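Local atomic coordinates of polyketide cyclase / dehydrase and lipid transport (Nitrosospira multiformis, PDB entry 3P51), a protein that is of unknown function but belongs to the polyketide cyclase and lipid transport family and probably binds a hydrophobic ligand. Residues I88-N94 against W110-S116. Sequence-based numbering, arbitrary orientation.
Sequences IYNYVGN and WSGSWES
Y91 and W114 lie side by side on the buried face of this strand pair, their ring planes 14° apart but slid so far that CE1 of Y91 meets CE3 of W114 at 3.3 Å with hardly any overlap. On the same side of the indole, at its pyrrole end, CG2 of I88 comes within 3.5 Å of W114 CD1. W114 chi1 (62°) sets CG between backbone N and carbonyl carbon, laying the indole alongside I88 and Y91. The OH of Y91 passes over G112, whose missing side chain leaves it room, and hydrogen-bonds Y129 of helix 120-139. Both segments belong to the antiparallel hairpin 88-100/105-116 of a Bet v 1-like fold, whose curved sheet packs against that long helix. The register slips by one residue between Y89 and V92, a beta bulge in which N90 takes a left-handed backbone conformation. Straight backbone bonds flank it, E115 N to Y89 O (2.9 Å, 172°) and V92 N to S113 O (2.8 Å). Cutting W114 back to an alanine is likely to leave a gap beside I88 and Y91, stripping both of a packing partner. The other face is wetter: one water joins N90 O to S113 OG, another V92 O to the same hydroxyl, and a third N90 ND2 to E115 OE2. There CB of E115 lies 3.4 Å from the centroid of the Y89 ring in a CH-pi contact.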
loop_
_atom_site.group_PDB
_atom_site.type_symbol
_atom_site.label_atom_id
_atom_site.label_comp_id
_atom_site.label_asym_id
_atom_site.label_seq_id
_atom_site.Cartn_x
_atom_site.Cartn_y
_atom_site.Cartn_z
ATOM N N ILE A 88 22.615 12.378 -7.318
ATOM C CA ILE A 88 21.291 11.761 -7.267
ATOM C C ILE A 88 20.236 12.743 -6.769
ATOM O O ILE A 88 20.567 13.791 -6.212
ATOM C CB ILE A 88 21.273 10.509 -6.360
ATOM C CG1 ILE A 88 21.455 10.897 -4.890
ATOM C CG2 ILE A 88 22.344 9.524 -6.792
ATOM C CD1 ILE A 88 21.153 9.742 -3.891
ATOM N N TYR A 89 18.963 12.407 -6.978
ATOM C CA TYR A 89 17.871 13.178 -6.389
ATOM C C TYR A 89 16.692 12.290 -5.997
ATOM O O TYR A 89 16.600 11.134 -6.431
ATOM C CB TYR A 89 17.423 14.343 -7.285
ATOM C CG TYR A 89 16.885 13.976 -8.655
ATOM C CD1 TYR A 89 15.511 13.894 -8.888
ATOM C CD2 TYR A 89 17.745 13.768 -9.732
ATOM C CE1 TYR A 89 15.010 13.586 -10.153
ATOM C CE2 TYR A 89 17.254 13.460 -11.002
ATOM C CZ TYR A 89 15.889 13.370 -11.206
ATOM O OH TYR A 89 15.408 13.056 -12.460
ATOM N N ASN A 90 15.813 12.830 -5.157
ATOM C CA ASN A 90 14.646 12.097 -4.681
ATOM C C ASN A 90 15.000 10.754 -4.063
ATOM O O ASN A 90 14.332 9.758 -4.330
ATOM C CB ASN A 90 13.645 11.878 -5.819
ATOM C CG ASN A 90 13.073 13.177 -6.351
ATOM O OD1 ASN A 90 13.179 14.224 -5.706
ATOM N ND2 ASN A 90 12.454 13.119 -7.532
ATOM N N TYR A 91 16.040 10.720 -3.237
ATOM C CA TYR A 91 16.350 9.506 -2.504
ATOM C C TYR A 91 15.337 9.299 -1.386
ATOM O O TYR A 91 15.129 10.184 -0.565
ATOM C CB TYR A 91 17.752 9.538 -1.888
ATOM C CG TYR A 91 18.118 8.185 -1.327
ATOM C CD1 TYR A 91 18.967 7.330 -2.022
ATOM C CD2 TYR A 91 17.561 7.734 -0.132
ATOM C CE1 TYR A 91 19.273 6.078 -1.522
ATOM C CE2 TYR A 91 17.861 6.475 0.377
ATOM C CZ TYR A 91 18.717 5.656 -0.332
ATOM O OH TYR A 91 19.020 4.416 0.153
ATOM N N VAL A 92 14.714 8.123 -1.361
ATOM C CA VAL A 92 13.798 7.752 -0.276
ATOM C C VAL A 92 14.231 6.418 0.309
ATOM O O VAL A 92 14.462 5.458 -0.429
ATOM C CB VAL A 92 12.349 7.617 -0.758
ATOM C CG1 VAL A 92 11.463 6.999 0.361
ATOM C CG2 VAL A 92 11.802 8.973 -1.221
ATOM N N GLY A 93 14.374 6.368 1.629
ATOM C CA GLY A 93 14.702 5.132 2.323
ATOM C C GLY A 93 13.459 4.691 3.070
ATOM O O GLY A 93 12.673 5.539 3.490
ATOM N N ASN A 94 13.272 3.380 3.218
ATOM C CA ASN A 94 12.023 2.833 3.753
ATOM C C ASN A 94 12.383 1.615 4.588
ATOM O O ASN A 94 12.761 0.584 4.045
ATOM C CB ASN A 94 11.094 2.455 2.588
ATOM C CG ASN A 94 9.716 1.954 3.043
ATOM O OD1 ASN A 94 9.537 1.494 4.163
ATOM N ND2 ASN A 94 8.745 2.032 2.147
ATOM N N TRP A 110 14.624 -3.207 4.197
ATOM C CA TRP A 110 15.066 -1.838 3.981
ATOM C C TRP A 110 15.150 -1.603 2.481
ATOM O O TRP A 110 15.896 -2.293 1.784
ATOM C CB TRP A 110 16.427 -1.617 4.636
ATOM C CG TRP A 110 16.652 -0.220 5.136
ATOM C CD1 TRP A 110 16.202 0.943 4.573
ATOM C CD2 TRP A 110 17.376 0.157 6.313
ATOM N NE1 TRP A 110 16.617 2.021 5.322
ATOM C CE2 TRP A 110 17.336 1.564 6.397
ATOM C CE3 TRP A 110 18.065 -0.560 7.299
ATOM C CZ2 TRP A 110 17.953 2.271 7.433
ATOM C CZ3 TRP A 110 18.671 0.141 8.332
ATOM C CH2 TRP A 110 18.616 1.545 8.383
ATOM N N SER A 111 14.365 -0.646 1.993
ATOM C CA SER A 111 14.350 -0.278 0.583
ATOM C C SER A 111 14.929 1.118 0.384
ATOM O O SER A 111 14.800 1.994 1.244
ATOM C CB SER A 111 12.915 -0.274 0.036
ATOM O OG SER A 111 12.171 -1.401 0.471
ATOM N N GLY A 112 15.544 1.327 -0.773
ATOM C CA GLY A 112 16.045 2.634 -1.137
ATOM C C GLY A 112 15.743 2.852 -2.594
ATOM O O GLY A 112 15.840 1.930 -3.403
ATOM N N SER A 113 15.353 4.063 -2.948
ATOM C CA SER A 113 15.162 4.376 -4.351
ATOM C C SER A 113 15.493 5.827 -4.604
ATOM O O SER A 113 15.326 6.679 -3.723
ATOM C CB SER A 113 13.733 4.036 -4.793
ATOM O OG SER A 113 12.786 4.819 -4.080
ATOM N N TRP A 114 15.977 6.103 -5.810
ATOM C CA TRP A 114 16.394 7.443 -6.167
ATOM C C TRP A 114 16.425 7.601 -7.672
ATOM O O TRP A 114 16.248 6.629 -8.403
ATOM C CB TRP A 114 17.767 7.754 -5.564
ATOM C CG TRP A 114 18.880 6.874 -6.041
ATOM C CD1 TRP A 114 19.774 7.154 -7.025
ATOM C CD2 TRP A 114 19.229 5.577 -5.534
ATOM N NE1 TRP A 114 20.663 6.111 -7.172
ATOM C CE2 TRP A 114 20.349 5.134 -6.266
ATOM C CE3 TRP A 114 18.712 4.760 -4.531
ATOM C CZ2 TRP A 114 20.954 3.900 -6.028
ATOM C CZ3 TRP A 114 19.310 3.527 -4.299
ATOM C CH2 TRP A 114 20.421 3.114 -5.041
ATOM N N GLU A 115 16.620 8.836 -8.125
ATOM C CA GLU A 115 16.797 9.134 -9.537
ATOM C C GLU A 115 18.246 9.516 -9.762
ATOM O O GLU A 115 18.875 10.158 -8.911
ATOM C CB GLU A 115 15.895 10.301 -9.977
ATOM C CG GLU A 115 14.401 10.086 -9.652
ATOM C CD GLU A 115 13.731 9.100 -10.605
ATOM O OE1 GLU A 115 14.242 8.906 -11.729
ATOM O OE2 GLU A 115 12.687 8.525 -10.240
ATOM N N SER A 116 18.772 9.132 -10.918
ATOM C CA SER A 116 20.174 9.357 -11.213
ATOM C C SER A 116 20.448 9.058 -12.671
ATOM O O SER A 116 19.756 8.244 -13.289
ATOM C CB SER A 116 21.047 8.446 -10.352
ATOM O OG SER A 116 22.421 8.637 -10.665
HETATM O O HOH W 1 12.620 7.756 -4.980
HETATM O O HOH W 2 11.281 10.467 -8.565
HETATM O O HOH W 3 12.443 3.599 -1.368
HETATM O O HOH W 4 11.206 -1.550 2.881
#